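Local coordinates for protein cellulose 1,4-beta-cellobiosidase (Thermobifida fusca, PDB 4JJJ) that probably cleaves cellulose as a cellobiohydrolase, this chain being the family 48 glycoside hydrolase domain of a longer protein that also carries a family 2 carbohydrate-binding module, at residues E361-L366 / Q394-Y400. The protein carries 1 engineered substitution. Residues are numbered along the deposited sequence; the frame is centred on the assembly and turned at random.
Sequences EFLQWL and QFYGMYY. With ZN (zinc ion), chain T.
Trp365, in the last turn of helix 348-365, lies against Phe395 and Tyr400 of the hairpin formed by strands 394-395 and 398-401, at the edge of a small antiparallel sheet that packs on this helix end in the (alpha/alpha)6 family 48 domain; most of the contact is aromatic. Phe395 CB sits over one face of the indole in a CH-pi contact, 3.4 Å from the centroid of the six-membered ring. Beyond it the Phe395 ring runs nearly parallel to the indole but slid aside, while Tyr400 turns its edge to the indole face in an offset edge-to-face pair, planes at 88°. With CG trans to its own backbone N (chi1 176°), Phe395 reaches the helix backbone, its CZ 3.4 Å from Phe362 N. One face of that ring takes Phe362 CD1; the opposite face is covered by Tyr396 CD2, on the type I' turn from Phe395 to Met398. Leu366 CD2 meets the edge of Tyr400, 3.8 Å from CE1. Were Trp365 cut back to an alanine, Phe395 CB would probably lose the face it rests on, the Tyr400 edge would border a gap, and Asp476 O would lose its indole N-H donor.

The polar part is a single hydrogen bond from Tyr396 OH to Glu361 OE1, 2.6 Å, arriving on the syn side 24° out of the carboxylate plane. Trp478 NE1 also bonds OE1, whereas OE2 binds zinc at 2.0 Å together with Asp357 and a water. Metal and hydrogen bonds together are likely to fix the carboxylate's rotation and favour its charged form, linking hairpin turn to zinc site.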
loop_
_atom_site.group_PDB
_atom_site.type_symbol
_atom_site.label_atom_id
_atom_site.label_comp_id
_atom_site.label_asym_id
_atom_site.label_seq_id
_atom_site.Cartn_x
_atom_site.Cartn_y
_atom_site.Cartn_z
ATOM N N GLU A 361 1.726 -18.003 9.781
ATOM C CA GLU A 361 2.618 -19.065 9.225
ATOM C C GLU A 361 3.522 -18.517 8.113
ATOM O O GLU A 361 4.705 -18.764 8.154
ATOM C CB GLU A 361 1.779 -20.161 8.636
ATOM C CG GLU A 361 1.083 -20.983 9.668
ATOM C CD GLU A 361 0.476 -22.264 9.095
ATOM O OE1 GLU A 361 0.872 -22.740 8.037
ATOM O OE2 GLU A 361 -0.513 -22.826 9.680
ATOM N N PHE A 362 2.939 -17.689 7.241
ATOM C CA PHE A 362 3.685 -17.034 6.147
ATOM C C PHE A 362 4.829 -16.172 6.636
ATOM O O PHE A 362 5.956 -16.315 6.201
ATOM C CB PHE A 362 2.687 -16.157 5.373
ATOM C CG PHE A 362 3.188 -15.407 4.208
ATOM C CD1 PHE A 362 3.579 -16.026 3.053
ATOM C CD2 PHE A 362 3.048 -14.010 4.167
ATOM C CE1 PHE A 362 3.914 -15.305 1.920
ATOM C CE2 PHE A 362 3.392 -13.315 3.015
ATOM C CZ PHE A 362 3.815 -13.931 1.899
ATOM N N LEU A 363 4.573 -15.325 7.662
ATOM C CA LEU A 363 5.572 -14.483 8.181
ATOM C C LEU A 363 6.747 -15.250 8.840
ATOM O O LEU A 363 7.896 -14.916 8.762
ATOM C CB LEU A 363 4.925 -13.516 9.140
ATOM C CG LEU A 363 3.962 -12.491 8.596
ATOM C CD1 LEU A 363 3.396 -11.624 9.713
ATOM C CD2 LEU A 363 4.604 -11.604 7.488
ATOM N N GLN A 364 6.395 -16.363 9.490
ATOM C CA GLN A 364 7.389 -17.210 10.142
ATOM C C GLN A 364 8.217 -17.965 9.071
ATOM O O GLN A 364 9.454 -18.030 9.215
ATOM C CB GLN A 364 6.733 -18.170 11.116
ATOM C CG GLN A 364 7.702 -18.993 11.902
ATOM C CD GLN A 364 8.721 -18.225 12.754
ATOM O OE1 GLN A 364 8.533 -18.021 13.930
ATOM N NE2 GLN A 364 9.800 -17.708 12.175
ATOM N N TRP A 365 7.559 -18.452 8.043
ATOM C CA TRP A 365 8.207 -19.128 6.925
ATOM C C TRP A 365 9.219 -18.195 6.288
ATOM O O TRP A 365 10.317 -18.621 5.864
ATOM C CB TRP A 365 7.181 -19.555 5.917
ATOM C CG TRP A 365 7.744 -20.046 4.604
ATOM C CD1 TRP A 365 8.560 -21.107 4.407
ATOM C CD2 TRP A 365 7.510 -19.464 3.311
ATOM N NE1 TRP A 365 8.875 -21.219 3.076
ATOM C CE2 TRP A 365 8.204 -20.262 2.359
ATOM C CE3 TRP A 365 6.745 -18.392 2.865
ATOM C CZ2 TRP A 365 8.219 -19.966 1.023
ATOM C CZ3 TRP A 365 6.792 -18.068 1.509
ATOM C CH2 TRP A 365 7.465 -18.856 0.592
ATOM N N LEU A 366 8.931 -16.875 6.264
ATOM C CA LEU A 366 9.819 -15.917 5.582
ATOM C C LEU A 366 10.931 -15.419 6.472
ATOM O O LEU A 366 11.714 -14.518 6.046
ATOM C CB LEU A 366 9.004 -14.695 5.106
ATOM C CG LEU A 366 8.049 -15.041 3.953
ATOM C CD1 LEU A 366 6.978 -13.994 3.713
ATOM C CD2 LEU A 366 8.818 -15.250 2.661
ATOM N N GLN A 394 8.523 -23.343 -1.497
ATOM C CA GLN A 394 7.078 -23.185 -1.596
ATOM C C GLN A 394 6.416 -22.946 -0.233
ATOM O O GLN A 394 6.950 -23.341 0.836
ATOM C CB GLN A 394 6.447 -24.359 -2.267
ATOM C CG GLN A 394 6.803 -24.445 -3.736
ATOM C CD GLN A 394 6.100 -25.604 -4.396
ATOM O OE1 GLN A 394 6.516 -26.726 -4.177
ATOM N NE2 GLN A 394 5.047 -25.370 -5.119
ATOM N N PHE A 395 5.258 -22.344 -0.297
ATOM C CA PHE A 395 4.398 -22.107 0.890
ATOM C C PHE A 395 2.990 -22.393 0.340
ATOM O O PHE A 395 2.437 -21.643 -0.463
ATOM C CB PHE A 395 4.538 -20.677 1.375
ATOM C CG PHE A 395 3.615 -20.346 2.509
ATOM C CD1 PHE A 395 3.948 -20.622 3.755
ATOM C CD2 PHE A 395 2.441 -19.652 2.296
ATOM C CE1 PHE A 395 3.116 -20.285 4.846
ATOM C CE2 PHE A 395 1.542 -19.341 3.283
ATOM C CZ PHE A 395 1.918 -19.651 4.604
ATOM N N TYR A 396 2.347 -23.461 0.830
ATOM C CA TYR A 396 1.028 -23.851 0.410
ATOM C C TYR A 396 0.912 -23.915 -1.114
ATOM O O TYR A 396 -0.067 -23.449 -1.715
ATOM C CB TYR A 396 -0.069 -23.012 1.103
ATOM C CG TYR A 396 -0.282 -23.250 2.555
ATOM C CD1 TYR A 396 -1.318 -24.035 2.951
ATOM C CD2 TYR A 396 0.556 -22.751 3.526
ATOM C CE1 TYR A 396 -1.494 -24.318 4.278
ATOM C CE2 TYR A 396 0.402 -23.017 4.842
ATOM C CZ TYR A 396 -0.614 -23.840 5.212
ATOM O OH TYR A 396 -0.835 -24.035 6.568
ATOM N N GLY A 397 1.957 -24.408 -1.712
ATOM C CA GLY A 397 1.988 -24.576 -3.181
ATOM C C GLY A 397 2.310 -23.321 -3.998
ATOM O O GLY A 397 2.370 -23.403 -5.239
ATOM N N MET A 398 2.391 -22.190 -3.341
ATOM C CA MET A 398 2.891 -20.957 -3.944
ATOM C C MET A 398 4.398 -20.887 -3.880
ATOM O O MET A 398 5.045 -21.631 -3.107
ATOM C CB MET A 398 2.193 -19.748 -3.247
ATOM C CG MET A 398 0.759 -19.721 -3.460
ATOM S SD MET A 398 0.072 -18.058 -3.093
ATOM C CE MET A 398 0.455 -18.049 -1.334
ATOM N N TYR A 399 4.974 -20.016 -4.728
ATOM C CA TYR A 399 6.373 -19.984 -4.900
ATOM C C TYR A 399 7.032 -18.829 -4.240
ATOM O O TYR A 399 6.596 -17.686 -4.479
ATOM C CB TYR A 399 6.702 -19.962 -6.405
ATOM C CG TYR A 399 6.213 -21.264 -7.073
ATOM C CD1 TYR A 399 6.935 -22.401 -6.927
ATOM C CD2 TYR A 399 5.013 -21.284 -7.733
ATOM C CE1 TYR A 399 6.463 -23.603 -7.469
ATOM C CE2 TYR A 399 4.542 -22.470 -8.275
ATOM C CZ TYR A 399 5.303 -23.596 -8.135
ATOM O OH TYR A 399 4.850 -24.838 -8.632
ATOM N N TYR A 400 8.132 -19.043 -3.526
ATOM C CA TYR A 400 8.877 -17.955 -2.874
ATOM C C TYR A 400 9.334 -16.909 -3.868
ATOM O O TYR A 400 9.917 -17.219 -4.896
ATOM C CB TYR A 400 10.098 -18.514 -2.110
ATOM C CG TYR A 400 10.995 -17.414 -1.614
ATOM C CD1 TYR A 400 10.544 -16.549 -0.629
ATOM C CD2 TYR A 400 12.252 -17.217 -2.088
ATOM C CE1 TYR A 400 11.289 -15.491 -0.182
ATOM C CE2 TYR A 400 13.061 -16.236 -1.627
ATOM C CZ TYR A 400 12.599 -15.285 -0.673
ATOM O OH TYR A 400 13.374 -14.232 -0.192
HETATM ZN ZN ZN T . -1.452 -22.537 11.400
HETATM O O HOH W 1 -2.546 -24.257 11.657
#